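Local coordinates for protein HP0721 (Helicobacter pylori, PDB 2XRH) that is of unknown function but is a secreted DUF1104-family protein whose truncated, largely helical form binds nicotinic acid in the crystal, at residues 24-28 / 29-33. Sequence-based numbering, arbitrary orientation.
With NIO (nicotinic acid), chain B.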
ATOM      1  N   GLY A  24      10.250   8.804   3.063  1.00 10.83           N
ATOM      2  CA  GLY A  24       9.784   7.530   3.674  1.00 11.76           C
ATOM      3  C   GLY A  24      10.128   7.340   5.134  1.00 13.82           C
ATOM      4  O   GLY A  24       9.617   6.405   5.772  1.00 16.52           O
ATOM      5  N   VAL A  25      10.978   8.200   5.689  1.00 12.91           N
ATOM      6  CA  VAL A  25      11.417   8.104   7.085  1.00 14.60           C
ATOM      7  C   VAL A  25      10.993   9.277   7.938  1.00 13.09           C
ATOM      8  O   VAL A  25      11.145   9.212   9.153  1.00 15.45           O
ATOM      9  CB  VAL A  25      12.930   7.905   7.191  1.00 16.88           C
ATOM     10  CG1 VAL A  25      13.319   6.709   6.408  1.00 22.02           C
ATOM     11  CG2 VAL A  25      13.637   9.046   6.710  1.00 21.18           C
ATOM     12  N   VAL A  26      10.445  10.322   7.325  1.00 11.70           N
ATOM     13  CA  VAL A  26      10.022  11.508   8.081  1.00 11.89           C
ATOM     14  C   VAL A  26       8.877  11.069   9.012  1.00 11.24           C
ATOM     15  O   VAL A  26       8.029  10.308   8.617  1.00 11.95           O
ATOM     16  CB  VAL A  26       9.544  12.647   7.140  1.00 11.92           C
ATOM     17  CG1 VAL A  26       8.936  13.807   7.883  1.00 13.17           C
ATOM     18  CG2 VAL A  26      10.698  13.140   6.252  1.00 13.94           C
ATOM     19  N   ALA A  27       8.881  11.554  10.244  1.00 11.91           N
ATOM     20  CA  ALA A  27       7.855  11.166  11.218  1.00 12.41           C
ATOM     21  C   ALA A  27       6.505  11.737  10.800  1.00 11.61           C
ATOM     22  O   ALA A  27       6.441  12.827  10.232  1.00 12.14           O
ATOM     23  CB  ALA A  27       8.221  11.662  12.605  1.00 14.25           C
ATOM     24  N   PRO A  28       5.425  11.002  11.033  1.00 12.03           N
ATOM     25  CA  PRO A  28       4.104  11.554  10.692  1.00 12.29           C
ATOM     26  C   PRO A  28       3.857  12.945  11.267  1.00 12.69           C
ATOM     27  O   PRO A  28       3.212  13.759  10.618  1.00 12.83           O
ATOM     28  CB  PRO A  28       3.148  10.502  11.213  1.00 12.68           C
ATOM     29  CG  PRO A  28       3.919   9.209  11.055  1.00 12.68           C
ATOM     30  CD  PRO A  28       5.352   9.569  11.376  1.00 13.31           C
ATOM     31  N   GLN A  29       4.332  13.208  12.475  1.00 12.74           N
ATOM     32  CA  GLN A  29       4.111  14.508  13.111  1.00 13.82           C
ATOM     33  C   GLN A  29       4.769  15.654  12.332  1.00 13.04           C
ATOM     34  O   GLN A  29       4.430  16.787  12.534  1.00 14.80           O
ATOM     35  CB  GLN A  29       4.606  14.500  14.562  1.00 13.49           C
ATOM     36  CG  GLN A  29       6.119  14.342  14.675  1.00 15.65           C
ATOM     37  CD  GLN A  29       6.611  14.013  16.052  1.00 20.70           C
ATOM     38  OE1 GLN A  29       7.031  14.889  16.784  1.00 21.68           O
ATOM     39  NE2 GLN A  29       6.572  12.738  16.404  1.00 22.08           N
ATOM     40  N   ASP A  30       5.728  15.318  11.453  1.00 13.62           N
ATOM     41  CA  ASP A  30       6.465  16.299  10.635  1.00 12.98           C
ATOM     42  C   ASP A  30       6.087  16.236   9.171  1.00 12.31           C
ATOM     43  O   ASP A  30       6.613  17.045   8.392  1.00 12.57           O
ATOM     44  CB  ASP A  30       7.973  16.084  10.750  1.00 12.56           C
ATOM     45  CG  ASP A  30       8.488  16.267  12.160  1.00 16.83           C
ATOM     46  OD1 ASP A  30       8.048  17.229  12.840  1.00 20.61           O
ATOM     47  OD2 ASP A  30       9.361  15.467  12.587  1.00 19.28           O
ATOM     48  N   ILE A  31       5.113  15.403   8.817  1.00 12.39           N
ATOM     49  CA  ILE A  31       4.837  15.132   7.413  1.00 11.18           C
ATOM     50  C   ILE A  31       4.178  16.280   6.682  1.00 11.48           C
ATOM     51  O   ILE A  31       4.470  16.487   5.510  1.00 12.06           O
ATOM     52  CB  ILE A  31       4.103  13.758   7.148  1.00 11.72           C
ATOM     53  CG1 ILE A  31       4.558  13.154   5.799  1.00 13.37           C
ATOM     54  CG2 ILE A  31       2.576  13.844   7.287  1.00 13.47           C
ATOM     55  CD1 ILE A  31       6.079  12.662   5.822  1.00 14.94           C
ATOM     56  N   VAL A  32       3.300  17.033   7.346  1.00 12.94           N
ATOM     57  CA  VAL A  32       2.679  18.178   6.686  1.00 13.41           C
ATOM     58  C   VAL A  32       3.744  19.239   6.348  1.00 13.63           C
ATOM     59  O   VAL A  32       3.791  19.751   5.238  1.00 13.53           O
ATOM     60  CB  VAL A  32       1.511  18.778   7.536  1.00 13.85           C
ATOM     61  CG1 VAL A  32       1.061  20.130   7.004  1.00 14.95           C
ATOM     62  CG2 VAL A  32       0.339  17.796   7.536  1.00 15.46           C
ATOM     63  N   ASP A  33       4.613  19.547   7.288  1.00 14.34           N
ATOM     64  CA  ASP A  33       5.675  20.491   7.051  1.00 16.12           C
ATOM     65  C   ASP A  33       6.633  20.002   5.971  1.00 14.79           C
ATOM     66  O   ASP A  33       7.053  20.763   5.118  1.00 14.07           O
ATOM     67  CB  ASP A  33       6.460  20.758   8.331  1.00 17.63           C
ATOM     68  CG  ASP A  33       5.704  21.656   9.325  1.00 22.91           C
ATOM     69  OD1 ASP A  33       4.658  22.243   8.981  1.00 27.77           O
ATOM     70  OD2 ASP A  33       6.170  21.747  10.471  1.00 29.13           O
TER
HETATM   71  N   NIO B 200       4.729  13.084   1.810  1.00 22.98           N
HETATM   72  C1  NIO B 200       5.404  12.058   2.366  1.00 22.77           C
HETATM   73  C2  NIO B 200       4.917  10.743   2.255  1.00 24.01           C
HETATM   74  C3  NIO B 200       3.739  10.489   1.614  1.00 23.03           C
HETATM   75  C4  NIO B 200       3.077  11.570   1.053  1.00 24.72           C
HETATM   76  C5  NIO B 200       3.587  12.860   1.168  1.00 23.73           C
HETATM   77  C6  NIO B 200       5.608   9.623   2.947  1.00 29.14           C
HETATM   78  O1  NIO B 200       4.886   8.661   3.340  1.00 30.85           O
HETATM   79  O2  NIO B 200       6.821   9.700   3.177  1.00 28.67           O
HETATM   80  O   HOH W   1      10.728  13.540  11.186  1.00 17.78           O
HETATM   81  O   HOH W   2       2.354  16.450  10.138  1.00 16.52           O
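The turn that leads into helix 31-44, on the wall of the nicotinic acid pocket, brings Val26 and Ala27 against Asp30 and Ile31. Two successive backbone bonds wind it up: Asp30 N donates to Ala27 O at 2.9 Å, and Ile31 N to Pro28 O at 3.1 Å, the latter nearly straight (N-H...O 166°). A water bridges the same corner, accepting from Ala27 N and donating to Asp30 OD2 at 2.7 Å; the carboxylate is brought there by a CG set beside its own backbone N (chi1 -62°). A second water links Pro28 O to Val32 N. On the buried side, Val26 CG1 packs against both Asp30 CB (3.8 Å) and Ile31 CD1 (3.7 Å). The same CD1 lies 3.6 Å from ring atom C1 of nicotinic acid, so Val26 backs a methyl that touches the ligand. Arg76 of helix 70-86 hydrogen-bonds both Val26 O and the ligand, tying the loop to the site. Two overlapping i to i+3 turns thus lead into helix 31-44, and Ile31, at the start of that helix, lines the nicotinic acid pocket.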